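Viral structural protein 4 (Bombyx mori cytoplasmic polyhedrosis virus, PDB 6TZ0) binds GTP at a P-loop site and accompanies the viral RNA-dependent RNA polymerase, probably supporting viral transcription. Local coordinates at residues 1-5 with 164-169; 156-161 with 181-186; 255-261 with 311-317; 393-399 with 464-468. One frame throughout, in Å; residues are numbered along the deposited sequence.

How the contacts relate
Contacts 1 and 2 are neighbours, with centres 10 Å apart. They interlock along the chain: strand 157-159 of contact 2 leads straight into helix 162-166 of contact 1. A3 N and I157 O, 2.9 Å apart, form a probable hydrogen bond that joins the two. Both contacts lie beside the RNA-dependent RNA polymerase chain. Contact 3 follows in sequence, in a separate antiparallel sheet, with its nearest atoms about 11 Å from contact 2. Contact 4 comes last, about 59 Å from contacts 1 and 2 between centres and on the opposite side of the chain's centre. The contacts thus sample separate parts of an elongated protein, and all lie away from the GTP sites.

Contact 1. Residues 1-5 with 164-169; sequences MFAID and YQSLIP
I4 and Y164 make the main apolar contact. I4 CD1 lies over one face of the Y164 ring, 3.8 Å from its centroid and 15° off the ring normal. The I4 chain is extended beyond CG1 (chi2 164°), which carries CD1 out over the ring. The same methyl reaches L167 CB at 3.8 Å. A3 supplies a second apolar patch. Its CB packs on I168 CG1 at 3.8 Å and also touches the CE2 side of the Y164 ring. A3 O lies against P169 CD, 3.5 Å away. P169 takes the N-cap position before helix 170-176.

The polar part is slight. I4 N gives a weak hydrogen bond to Y164 OH at 3.4 Å. Y164 is turned with CG opposite the backbone N (chi1 -170°), and its ring reaches back to the N-terminal loop. Its stronger polar partner is the hydroxyl of Y13, which also bonds I4 O.

The contact is mostly apolar and buried, and joins the N-terminal loop to the end of helix 162-166 and the turn after it. Alkyl groups and one aromatic face supply most of it, and the buried phenol oxygen is satisfied mainly by Y13.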
loop_
_atom_site.group_PDB
_atom_site.type_symbol
_atom_site.label_atom_id
_atom_site.label_comp_id
_atom_site.label_asym_id
_atom_site.label_seq_id
_atom_site.Cartn_x
_atom_site.Cartn_y
_atom_site.Cartn_z
ATOM N N MET B 1 34.477 -30.909 3.401
ATOM C CA MET B 1 33.031 -31.111 3.376
ATOM C C MET B 1 32.321 -30.305 2.290
ATOM O O MET B 1 32.242 -29.085 2.359
ATOM C CB MET B 1 32.423 -30.766 4.731
ATOM C CG MET B 1 30.929 -30.978 4.769
ATOM S SD MET B 1 30.194 -30.710 6.379
ATOM C CE MET B 1 28.467 -30.911 5.985
ATOM N N PHE B 2 31.790 -31.003 1.296
ATOM C CA PHE B 2 31.085 -30.375 0.194
ATOM C C PHE B 2 29.639 -30.085 0.576
ATOM O O PHE B 2 29.100 -30.643 1.530
ATOM C CB PHE B 2 31.128 -31.275 -1.032
ATOM C CG PHE B 2 32.482 -31.405 -1.634
ATOM C CD1 PHE B 2 32.914 -30.512 -2.593
ATOM C CD2 PHE B 2 33.339 -32.400 -1.219
ATOM C CE1 PHE B 2 34.165 -30.629 -3.141
ATOM C CE2 PHE B 2 34.588 -32.514 -1.758
ATOM C CZ PHE B 2 35.004 -31.630 -2.717
ATOM N N ALA B 3 29.011 -29.193 -0.188
ATOM C CA ALA B 3 27.597 -28.911 0.024
ATOM C C ALA B 3 26.732 -30.097 -0.369
ATOM O O ALA B 3 25.681 -30.328 0.236
ATOM C CB ALA B 3 27.189 -27.670 -0.763
ATOM N N ILE B 4 27.157 -30.852 -1.373
ATOM C CA ILE B 4 26.477 -32.058 -1.814
ATOM C C ILE B 4 27.439 -33.214 -1.609
ATOM O O ILE B 4 28.595 -33.141 -2.036
ATOM C CB ILE B 4 26.038 -31.943 -3.284
ATOM C CG1 ILE B 4 25.075 -30.772 -3.445
ATOM C CG2 ILE B 4 25.378 -33.217 -3.753
ATOM C CD1 ILE B 4 24.874 -30.343 -4.852
ATOM N N ASP B 5 26.968 -34.260 -0.951
ATOM C CA ASP B 5 27.803 -35.384 -0.549
ATOM C C ASP B 5 28.258 -36.172 -1.772
ATOM O O ASP B 5 27.411 -36.669 -2.521
ATOM C CB ASP B 5 26.994 -36.266 0.394
ATOM C CG ASP B 5 27.841 -37.247 1.164
ATOM O OD1 ASP B 5 29.075 -37.268 0.986
ATOM O OD2 ASP B 5 27.266 -38.005 1.967
ATOM N N TYR B 164 24.534 -26.737 -9.666
ATOM C CA TYR B 164 25.020 -27.226 -8.383
ATOM C C TYR B 164 24.291 -26.552 -7.227
ATOM O O TYR B 164 23.954 -27.203 -6.236
ATOM C CB TYR B 164 26.526 -26.989 -8.272
ATOM C CG TYR B 164 27.191 -27.658 -7.088
ATOM C CD1 TYR B 164 27.625 -28.971 -7.163
ATOM C CD2 TYR B 164 27.365 -26.978 -5.887
ATOM C CE1 TYR B 164 28.225 -29.580 -6.089
ATOM C CE2 TYR B 164 27.947 -27.583 -4.810
ATOM C CZ TYR B 164 28.379 -28.881 -4.913
ATOM O OH TYR B 164 28.977 -29.470 -3.827
ATOM N N GLN B 165 24.055 -25.241 -7.333
ATOM C CA GLN B 165 23.462 -24.492 -6.230
ATOM C C GLN B 165 21.982 -24.788 -6.064
ATOM O O GLN B 165 21.440 -24.613 -4.971
ATOM C CB GLN B 165 23.665 -22.995 -6.429
ATOM C CG GLN B 165 25.074 -22.519 -6.204
ATOM C CD GLN B 165 25.247 -21.057 -6.543
ATOM O OE1 GLN B 165 24.308 -20.395 -6.978
ATOM N NE2 GLN B 165 26.457 -20.549 -6.366
ATOM N N SER B 166 21.310 -25.212 -7.132
ATOM C CA SER B 166 19.917 -25.612 -6.998
ATOM C C SER B 166 19.763 -26.923 -6.245
ATOM O O SER B 166 18.695 -27.180 -5.684
ATOM C CB SER B 166 19.269 -25.739 -8.371
ATOM O OG SER B 166 19.829 -26.820 -9.084
ATOM N N LEU B 167 20.799 -27.751 -6.217
ATOM C CA LEU B 167 20.745 -29.066 -5.607
ATOM C C LEU B 167 21.309 -29.096 -4.199
ATOM O O LEU B 167 21.379 -30.172 -3.602
ATOM C CB LEU B 167 21.490 -30.068 -6.484
ATOM C CG LEU B 167 20.837 -30.269 -7.846
ATOM C CD1 LEU B 167 21.709 -31.105 -8.741
ATOM C CD2 LEU B 167 19.483 -30.915 -7.673
ATOM N N ILE B 168 21.727 -27.960 -3.664
ATOM C CA ILE B 168 22.220 -27.925 -2.284
ATOM C C ILE B 168 21.041 -28.102 -1.334
ATOM O O ILE B 168 19.977 -27.502 -1.560
ATOM C CB ILE B 168 22.967 -26.612 -2.021
ATOM C CG1 ILE B 168 24.235 -26.540 -2.872
ATOM C CG2 ILE B 168 23.337 -26.458 -0.566
ATOM C CD1 ILE B 168 24.934 -25.202 -2.824
ATOM N N PRO B 169 21.154 -28.948 -0.308
ATOM C CA PRO B 169 20.071 -29.108 0.666
ATOM C C PRO B 169 19.808 -27.836 1.456
ATOM O O PRO B 169 20.591 -26.886 1.456
ATOM C CB PRO B 169 20.588 -30.221 1.578
ATOM C CG PRO B 169 21.540 -30.960 0.750
ATOM C CD PRO B 169 22.200 -29.963 -0.125
#

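Contact 2. Residues 156-161 with 181-186; sequences LIIFDD and PHIIPT
I157, I158 and F159 pair with H182, I183 and I184 as two parallel strands. Helices 162-166 and 170-176 lie between them in sequence, so the unit is a beta-alpha-beta crossover. Four backbone bonds hold it. H182 N binds L156 O at 2.8 Å. I158 N then binds H182 O, and I184 N binds I158 O. D160 N to I184 O closes the series with a more bent bond (N-H...O angle 132°).

One face carries I157, F159, H182 and I184. I184 CD1 meets the edge of the F159 ring near its plane, 3.6 Å from CE1. The same methyl lies 3.7 Å from I157 CG2, so one methyl touches both I157 and F159. I184 CG1 lies beside the backbone N (chi1 -60°) with CD1 extended beyond it, which carries the methyl to these two side chains. On the other face, I158 CD1 rests on P181 CB.

Helix 196-201 covers the first face, with L198 against F159 and I184. Helix 170-176 packs on L156 and I158. The polymerase chain borders the second face, where its Y583 packs on I158 and I183.

At the end of the pair the chain turns toward helix 162-166. D161 is the N-cap residue there, and Y16 OH bonds its OD2. Beside it, T186 CG2 lies 4.3 Å from D161 CB.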
loop_
_atom_site.group_PDB
_atom_site.type_symbol
_atom_site.label_atom_id
_atom_site.label_comp_id
_atom_site.label_asym_id
_atom_site.label_seq_id
_atom_site.Cartn_x
_atom_site.Cartn_y
_atom_site.Cartn_z
ATOM N N LEU B 156 33.241 -25.694 4.379
ATOM C CA LEU B 156 32.102 -25.945 3.509
ATOM C C LEU B 156 32.445 -25.515 2.089
ATOM O O LEU B 156 32.923 -24.401 1.871
ATOM C CB LEU B 156 30.883 -25.196 4.040
ATOM C CG LEU B 156 29.481 -25.546 3.549
ATOM C CD1 LEU B 156 28.527 -25.348 4.695
ATOM C CD2 LEU B 156 29.069 -24.654 2.420
ATOM N N ILE B 157 32.195 -26.396 1.123
ATOM C CA ILE B 157 32.706 -26.239 -0.233
ATOM C C ILE B 157 31.541 -26.194 -1.214
ATOM O O ILE B 157 30.716 -27.112 -1.247
ATOM C CB ILE B 157 33.675 -27.374 -0.591
ATOM C CG1 ILE B 157 34.864 -27.371 0.362
ATOM C CG2 ILE B 157 34.176 -27.196 -1.979
ATOM C CD1 ILE B 157 35.681 -28.602 0.284
ATOM N N ILE B 158 31.489 -25.134 -2.022
ATOM C CA ILE B 158 30.415 -24.902 -2.979
ATOM C C ILE B 158 31.032 -24.709 -4.357
ATOM O O ILE B 158 32.055 -24.032 -4.493
ATOM C CB ILE B 158 29.582 -23.660 -2.594
ATOM C CG1 ILE B 158 29.082 -23.746 -1.164
ATOM C CG2 ILE B 158 28.347 -23.542 -3.443
ATOM C CD1 ILE B 158 28.506 -22.458 -0.674
ATOM N N PHE B 159 30.417 -25.295 -5.381
ATOM C CA PHE B 159 30.765 -24.952 -6.753
ATOM C C PHE B 159 30.028 -23.682 -7.159
ATOM O O PHE B 159 28.949 -23.381 -6.649
ATOM C CB PHE B 159 30.400 -26.070 -7.733
ATOM C CG PHE B 159 31.249 -27.306 -7.626
ATOM C CD1 PHE B 159 32.377 -27.340 -6.835
ATOM C CD2 PHE B 159 30.937 -28.423 -8.374
ATOM C CE1 PHE B 159 33.143 -28.478 -6.753
ATOM C CE2 PHE B 159 31.711 -29.558 -8.301
ATOM C CZ PHE B 159 32.814 -29.582 -7.490
ATOM N N ASP B 160 30.590 -22.951 -8.118
ATOM C CA ASP B 160 29.994 -21.697 -8.565
ATOM C C ASP B 160 29.100 -21.900 -9.790
ATOM O O ASP B 160 28.994 -21.022 -10.651
ATOM C CB ASP B 160 31.090 -20.667 -8.845
ATOM C CG ASP B 160 30.588 -19.237 -8.784
ATOM O OD1 ASP B 160 29.393 -19.034 -8.492
ATOM O OD2 ASP B 160 31.388 -18.316 -9.041
ATOM N N ASP B 161 28.470 -23.064 -9.889
ATOM C CA ASP B 161 27.526 -23.409 -10.938
ATOM C C ASP B 161 26.111 -23.234 -10.402
ATOM O O ASP B 161 25.867 -23.357 -9.206
ATOM C CB ASP B 161 27.756 -24.854 -11.383
ATOM C CG ASP B 161 27.069 -25.193 -12.680
ATOM O OD1 ASP B 161 26.431 -24.311 -13.286
ATOM O OD2 ASP B 161 27.161 -26.362 -13.096
ATOM N N PRO B 181 32.457 -19.857 3.209
ATOM C CA PRO B 181 32.595 -21.073 2.411
ATOM C C PRO B 181 33.767 -20.951 1.453
ATOM O O PRO B 181 34.316 -19.874 1.227
ATOM C CB PRO B 181 31.271 -21.137 1.654
ATOM C CG PRO B 181 30.922 -19.729 1.457
ATOM C CD PRO B 181 31.396 -18.994 2.675
ATOM N N HIS B 182 34.140 -22.082 0.877
ATOM C CA HIS B 182 35.198 -22.130 -0.119
ATOM C C HIS B 182 34.549 -22.305 -1.483
ATOM O O HIS B 182 34.055 -23.385 -1.809
ATOM C CB HIS B 182 36.172 -23.263 0.175
ATOM C CG HIS B 182 37.366 -23.268 -0.721
ATOM N ND1 HIS B 182 37.384 -23.922 -1.932
ATOM C CD2 HIS B 182 38.578 -22.682 -0.592
ATOM C CE1 HIS B 182 38.558 -23.744 -2.508
ATOM N NE2 HIS B 182 39.302 -22.997 -1.714
ATOM N N ILE B 183 34.555 -21.248 -2.281
ATOM C CA ILE B 183 33.824 -21.209 -3.540
ATOM C C ILE B 183 34.778 -21.535 -4.677
ATOM O O ILE B 183 35.817 -20.886 -4.829
ATOM C CB ILE B 183 33.166 -19.836 -3.736
ATOM C CG1 ILE B 183 32.223 -19.568 -2.566
ATOM C CG2 ILE B 183 32.410 -19.792 -5.043
ATOM C CD1 ILE B 183 31.797 -18.155 -2.449
ATOM N N ILE B 184 34.431 -22.537 -5.475
ATOM C CA ILE B 184 35.277 -23.011 -6.565
ATOM C C ILE B 184 34.734 -22.438 -7.866
ATOM O O ILE B 184 33.570 -22.698 -8.200
ATOM C CB ILE B 184 35.312 -24.542 -6.620
ATOM C CG1 ILE B 184 35.857 -25.104 -5.318
ATOM C CG2 ILE B 184 36.149 -25.010 -7.779
ATOM C CD1 ILE B 184 35.780 -26.589 -5.241
ATOM N N PRO B 185 35.519 -21.679 -8.626
ATOM C CA PRO B 185 35.008 -21.103 -9.870
ATOM C C PRO B 185 34.882 -22.133 -10.979
ATOM O O PRO B 185 35.580 -23.146 -11.010
ATOM C CB PRO B 185 36.063 -20.048 -10.221
ATOM C CG PRO B 185 37.301 -20.550 -9.602
ATOM C CD PRO B 185 36.887 -21.223 -8.333
ATOM N N THR B 186 33.957 -21.860 -11.895
ATOM C CA THR B 186 33.702 -22.704 -13.052
ATOM C C THR B 186 33.953 -21.888 -14.309
ATOM O O THR B 186 33.450 -20.768 -14.431
ATOM C CB THR B 186 32.268 -23.239 -13.046
ATOM O OG1 THR B 186 31.349 -22.144 -13.116
ATOM C CG2 THR B 186 31.994 -24.038 -11.785
#

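Contact 3. Residues 255-261 with 311-317; sequences GCLITWT and STIMKIS
T259 faces two residues, M314 and K315, in a classic beta bulge. Its carbonyl oxygen takes M314 N at 2.7 Å, with the donor tilted 17° from the carbonyl plane. K315 N adds a long, weak bond to the same oxygen. The extra residue turns the chain at M314. Its CB points toward T259. With CG beside the backbone N (chi1 -62°), M314 CG meets T261 CG2 at 3.7 Å.

Past the bulge the pairing is regular. T259 N binds K315 O, and L257 exchanges both backbone bonds with S317. Strands 255-261 and 313-319 are neighbours in a four-stranded antiparallel sheet, and 313-319 lies at its edge within this chain. On the far side, strand 266-271 bonds to C256, I258 and W260.

I258, W260, I313 and I316 share the buried face. I313 CG1 sits over the six-membered ring of W260, 3.8 Å from the centroid. I258 CG2 lies over the rim of the same face of the indole. I258 CG1 and I316 CG1 lie side by side at 3.8 Å. Y286 meets W260 edge-to-face, and L293 of helix 290-296 backs both I258 and W260.

The end at T261 is held by side chains. S311 OG donates to T261 O at 2.7 Å, in line with the carbonyl, though this hydroxyl is shared between T261 O and S308 O. T312 N binds T261 OG1 at 3.1 Å, with an angle of 167°.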
loop_
_atom_site.group_PDB
_atom_site.type_symbol
_atom_site.label_atom_id
_atom_site.label_comp_id
_atom_site.label_asym_id
_atom_site.label_seq_id
_atom_site.Cartn_x
_atom_site.Cartn_y
_atom_site.Cartn_z
ATOM N N GLY B 255 27.907 -32.197 -24.977
ATOM C CA GLY B 255 27.802 -31.055 -25.853
ATOM C C GLY B 255 29.072 -30.803 -26.639
ATOM O O GLY B 255 29.938 -31.673 -26.775
ATOM N N CYS B 256 29.176 -29.593 -27.179
ATOM C CA CYS B 256 30.336 -29.186 -27.951
ATOM C C CYS B 256 30.747 -27.778 -27.565
ATOM O O CYS B 256 29.950 -26.987 -27.065
ATOM C CB CYS B 256 30.073 -29.235 -29.460
ATOM S SG CYS B 256 29.918 -30.875 -30.128
ATOM N N LEU B 257 32.017 -27.482 -27.802
ATOM C CA LEU B 257 32.530 -26.125 -27.714
ATOM C C LEU B 257 33.289 -25.845 -28.997
ATOM O O LEU B 257 34.216 -26.580 -29.344
ATOM C CB LEU B 257 33.410 -25.941 -26.477
ATOM C CG LEU B 257 33.866 -24.524 -26.150
ATOM C CD1 LEU B 257 33.790 -24.322 -24.675
ATOM C CD2 LEU B 257 35.299 -24.333 -26.573
ATOM N N ILE B 258 32.892 -24.793 -29.696
ATOM C CA ILE B 258 33.445 -24.442 -30.995
ATOM C C ILE B 258 34.159 -23.106 -30.858
ATOM O O ILE B 258 33.654 -22.201 -30.192
ATOM C CB ILE B 258 32.330 -24.367 -32.051
ATOM C CG1 ILE B 258 31.504 -25.645 -32.037
ATOM C CG2 ILE B 258 32.912 -24.199 -33.431
ATOM C CD1 ILE B 258 30.233 -25.543 -32.814
ATOM N N THR B 259 35.335 -22.984 -31.466
ATOM C CA THR B 259 36.002 -21.697 -31.608
ATOM C C THR B 259 35.987 -21.295 -33.074
ATOM O O THR B 259 36.326 -22.097 -33.946
ATOM C CB THR B 259 37.437 -21.727 -31.080
ATOM O OG1 THR B 259 38.199 -22.685 -31.813
ATOM C CG2 THR B 259 37.456 -22.081 -29.612
ATOM N N TRP B 260 35.582 -20.065 -33.337
ATOM C CA TRP B 260 35.327 -19.565 -34.676
ATOM C C TRP B 260 36.348 -18.498 -35.030
ATOM O O TRP B 260 37.197 -18.126 -34.227
ATOM C CB TRP B 260 33.919 -18.986 -34.765
ATOM C CG TRP B 260 32.822 -19.955 -34.556
ATOM C CD1 TRP B 260 32.240 -20.277 -33.373
ATOM C CD2 TRP B 260 32.111 -20.670 -35.562
ATOM N NE1 TRP B 260 31.237 -21.184 -33.570
ATOM C CE2 TRP B 260 31.135 -21.440 -34.911
ATOM C CE3 TRP B 260 32.216 -20.749 -36.950
ATOM C CZ2 TRP B 260 30.269 -22.276 -35.599
ATOM C CZ3 TRP B 260 31.356 -21.574 -37.630
ATOM C CH2 TRP B 260 30.400 -22.332 -36.956
ATOM N N THR B 261 36.238 -17.978 -36.244
ATOM C CA THR B 261 36.990 -16.803 -36.654
ATOM C C THR B 261 36.050 -15.608 -36.610
ATOM O O THR B 261 34.923 -15.685 -37.103
ATOM C CB THR B 261 37.576 -16.976 -38.052
ATOM O OG1 THR B 261 36.515 -17.105 -39.000
ATOM C CG2 THR B 261 38.427 -18.214 -38.106
ATOM N N SER B 311 32.495 -16.661 -40.971
ATOM C CA SER B 311 33.232 -17.350 -39.925
ATOM C C SER B 311 33.414 -18.818 -40.267
ATOM O O SER B 311 32.505 -19.468 -40.784
ATOM C CB SER B 311 32.498 -17.224 -38.597
ATOM O OG SER B 311 32.438 -15.873 -38.191
ATOM N N THR B 312 34.602 -19.338 -39.980
ATOM C CA THR B 312 34.918 -20.749 -40.130
ATOM C C THR B 312 35.335 -21.313 -38.780
ATOM O O THR B 312 35.621 -20.573 -37.839
ATOM C CB THR B 312 36.027 -20.969 -41.163
ATOM O OG1 THR B 312 37.229 -20.341 -40.711
ATOM C CG2 THR B 312 35.634 -20.378 -42.500
ATOM N N ILE B 313 35.371 -22.633 -38.687
ATOM C CA ILE B 313 35.650 -23.309 -37.427
ATOM C C ILE B 313 37.152 -23.493 -37.270
ATOM O O ILE B 313 37.817 -24.033 -38.157
ATOM C CB ILE B 313 34.920 -24.658 -37.353
ATOM C CG1 ILE B 313 33.414 -24.442 -37.292
ATOM C CG2 ILE B 313 35.347 -25.414 -36.142
ATOM C CD1 ILE B 313 32.607 -25.690 -37.426
ATOM N N MET B 314 37.685 -23.049 -36.132
ATOM C CA MET B 314 39.077 -23.295 -35.790
ATOM C C MET B 314 39.267 -24.580 -35.001
ATOM O O MET B 314 40.289 -25.249 -35.176
ATOM C CB MET B 314 39.637 -22.129 -34.976
ATOM C CG MET B 314 39.644 -20.805 -35.696
ATOM S SD MET B 314 40.154 -19.445 -34.632
ATOM C CE MET B 314 41.903 -19.774 -34.469
ATOM N N LYS B 315 38.309 -24.946 -34.146
ATOM C CA LYS B 315 38.451 -26.083 -33.247
ATOM C C LYS B 315 37.082 -26.469 -32.694
ATOM O O LYS B 315 36.292 -25.593 -32.344
ATOM C CB LYS B 315 39.404 -25.740 -32.096
ATOM C CG LYS B 315 39.744 -26.893 -31.193
ATOM C CD LYS B 315 40.740 -26.467 -30.140
ATOM C CE LYS B 315 41.079 -27.614 -29.216
ATOM N NZ LYS B 315 42.047 -27.201 -28.169
ATOM N N ILE B 316 36.807 -27.776 -32.631
ATOM C CA ILE B 316 35.630 -28.320 -31.956
ATOM C C ILE B 316 36.084 -29.395 -30.981
ATOM O O ILE B 316 36.766 -30.345 -31.375
ATOM C CB ILE B 316 34.599 -28.919 -32.932
ATOM C CG1 ILE B 316 33.985 -27.854 -33.813
ATOM C CG2 ILE B 316 33.459 -29.569 -32.186
ATOM C CD1 ILE B 316 33.110 -28.420 -34.899
ATOM N N SER B 317 35.695 -29.256 -29.720
ATOM C CA SER B 317 35.961 -30.243 -28.691
ATOM C C SER B 317 34.663 -30.612 -27.993
ATOM O O SER B 317 33.721 -29.815 -27.974
ATOM C CB SER B 317 36.962 -29.701 -27.663
ATOM O OG SER B 317 38.195 -29.384 -28.277
#

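Contact 4. Residues 393-399 with 464-468; sequences NKDVEEP and DTHSE
H466 and V396 form the tight part of this contact. H466 NE2 gives a hydrogen bond to V396 O at 2.8 Å. The oxygen lies close to the imidazole plane, and the donor approaches nearly along the V396 carbonyl. The bond is bent at the hydrogen (136°). N393 O also sits at the ring edge, 3.0 Å from CD2. The ring thus enters the loop edge-on, between the carbonyls of N393 and V396. K394 O lies over one face of the imidazole, 4.2 Å above its plane. P399 CG adds an apolar touch 4.0 Å from NE2. The H466 ring is set beside its own backbone N (chi1 -62°), which directs NE2 at the loop.

The other side is loose. T465 stands near the carbonyl of E397, with OG1 4.1 Å from O. K394, V396 and E397 are exposed to solvent, and the lysine chain turns away.

W389 and L390 of helix 385-393 also pack on the H466 side chain, and Y386 OH bonds H466 O. H466 lies in a type I turn from D464 to S467, just before helix 468-476.

The contact joins two loops through one histidine. NE2 carries the proton in this bond, so the tautomer with hydrogen on NE2, or the charged form, is probably present.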
loop_
_atom_site.group_PDB
_atom_site.type_symbol
_atom_site.label_atom_id
_atom_site.label_comp_id
_atom_site.label_asym_id
_atom_site.label_seq_id
_atom_site.Cartn_x
_atom_site.Cartn_y
_atom_site.Cartn_z
ATOM N N ASN B 393 -2.976 0.163 -44.877
ATOM C CA ASN B 393 -4.302 0.546 -44.408
ATOM C C ASN B 393 -4.336 1.879 -43.668
ATOM O O ASN B 393 -5.264 2.124 -42.900
ATOM C CB ASN B 393 -4.875 -0.546 -43.509
ATOM C CG ASN B 393 -5.282 -1.773 -44.276
ATOM O OD1 ASN B 393 -5.903 -1.678 -45.332
ATOM N ND2 ASN B 393 -4.923 -2.936 -43.763
ATOM N N LYS B 394 -3.366 2.763 -43.895
ATOM C CA LYS B 394 -3.367 4.030 -43.167
ATOM C C LYS B 394 -4.323 5.056 -43.753
ATOM O O LYS B 394 -4.482 6.130 -43.169
ATOM C CB LYS B 394 -1.965 4.634 -43.111
ATOM C CG LYS B 394 -1.400 5.054 -44.450
ATOM C CD LYS B 394 -0.017 5.652 -44.281
ATOM C CE LYS B 394 0.565 6.104 -45.607
ATOM N NZ LYS B 394 0.855 4.959 -46.501
ATOM N N ASP B 395 -4.961 4.756 -44.881
ATOM C CA ASP B 395 -5.925 5.658 -45.484
ATOM C C ASP B 395 -7.353 5.146 -45.445
ATOM O O ASP B 395 -8.279 5.955 -45.559
ATOM C CB ASP B 395 -5.543 5.948 -46.941
ATOM C CG ASP B 395 -4.257 6.729 -47.051
ATOM O OD1 ASP B 395 -3.950 7.488 -46.110
ATOM O OD2 ASP B 395 -3.552 6.584 -48.071
ATOM N N VAL B 396 -7.560 3.840 -45.289
ATOM C CA VAL B 396 -8.904 3.293 -45.185
ATOM C C VAL B 396 -9.494 3.682 -43.836
ATOM O O VAL B 396 -8.846 3.527 -42.793
ATOM C CB VAL B 396 -8.870 1.770 -45.373
ATOM C CG1 VAL B 396 -10.260 1.177 -45.245
ATOM C CG2 VAL B 396 -8.253 1.424 -46.716
ATOM N N GLU B 397 -10.720 4.214 -43.854
ATOM C CA GLU B 397 -11.355 4.679 -42.625
ATOM C C GLU B 397 -11.734 3.517 -41.715
ATOM O O GLU B 397 -11.537 3.587 -40.498
ATOM C CB GLU B 397 -12.590 5.511 -42.955
ATOM C CG GLU B 397 -13.265 6.106 -41.736
ATOM C CD GLU B 397 -14.553 6.814 -42.077
ATOM O OE1 GLU B 397 -14.939 6.802 -43.265
ATOM O OE2 GLU B 397 -15.185 7.377 -41.159
ATOM N N GLU B 398 -12.285 2.443 -42.282
ATOM C CA GLU B 398 -12.582 1.221 -41.537
ATOM C C GLU B 398 -11.810 0.069 -42.162
ATOM O O GLU B 398 -12.339 -0.646 -43.027
ATOM C CB GLU B 398 -14.079 0.927 -41.513
ATOM C CG GLU B 398 -14.883 1.923 -40.705
ATOM C CD GLU B 398 -16.351 1.564 -40.633
ATOM O OE1 GLU B 398 -16.762 0.597 -41.309
ATOM O OE2 GLU B 398 -17.092 2.248 -39.899
ATOM N N PRO B 399 -10.562 -0.147 -41.765
ATOM C CA PRO B 399 -9.782 -1.242 -42.335
ATOM C C PRO B 399 -10.090 -2.555 -41.629
ATOM O O PRO B 399 -10.691 -2.594 -40.557
ATOM C CB PRO B 399 -8.338 -0.805 -42.085
ATOM C CG PRO B 399 -8.427 0.000 -40.858
ATOM C CD PRO B 399 -9.743 0.704 -40.889
ATOM N N ASP B 464 -6.705 5.333 -31.340
ATOM C CA ASP B 464 -7.470 5.643 -32.530
ATOM C C ASP B 464 -7.664 4.353 -33.312
ATOM O O ASP B 464 -7.219 3.288 -32.895
ATOM C CB ASP B 464 -6.763 6.718 -33.352
ATOM C CG ASP B 464 -6.755 8.062 -32.659
ATOM O OD1 ASP B 464 -7.680 8.330 -31.866
ATOM O OD2 ASP B 464 -5.830 8.859 -32.912
ATOM N N THR B 465 -8.340 4.440 -34.455
ATOM C CA THR B 465 -8.603 3.224 -35.213
ATOM C C THR B 465 -7.360 2.683 -35.909
ATOM O O THR B 465 -7.292 1.478 -36.169
ATOM C CB THR B 465 -9.728 3.454 -36.223
ATOM O OG1 THR B 465 -9.938 2.261 -36.986
ATOM C CG2 THR B 465 -9.414 4.610 -37.147
ATOM N N HIS B 466 -6.367 3.521 -36.181
ATOM C CA HIS B 466 -5.117 3.061 -36.765
ATOM C C HIS B 466 -4.010 2.970 -35.736
ATOM O O HIS B 466 -2.848 2.779 -36.104
ATOM C CB HIS B 466 -4.693 3.981 -37.904
ATOM C CG HIS B 466 -5.669 4.016 -39.032
ATOM N ND1 HIS B 466 -6.679 4.947 -39.111
ATOM C CD2 HIS B 466 -5.816 3.211 -40.107
ATOM C CE1 HIS B 466 -7.392 4.730 -40.200
ATOM N NE2 HIS B 466 -6.888 3.681 -40.823
ATOM N N SER B 467 -4.346 3.115 -34.459
ATOM C CA SER B 467 -3.373 3.016 -33.391
ATOM C C SER B 467 -2.879 1.586 -33.252
ATOM O O SER B 467 -3.523 0.629 -33.687
ATOM C CB SER B 467 -3.979 3.479 -32.072
ATOM O OG SER B 467 -3.031 3.393 -31.029
ATOM N N GLU B 468 -1.713 1.445 -32.635
ATOM C CA GLU B 468 -1.129 0.122 -32.479
ATOM C C GLU B 468 -1.789 -0.640 -31.342
ATOM O O GLU B 468 -1.949 -1.866 -31.429
ATOM C CB GLU B 468 0.378 0.260 -32.271
ATOM C CG GLU B 468 1.148 -1.034 -32.339
ATOM C CD GLU B 468 2.645 -0.821 -32.230
ATOM O OE1 GLU B 468 3.073 0.345 -32.155
ATOM O OE2 GLU B 468 3.392 -1.820 -32.212
#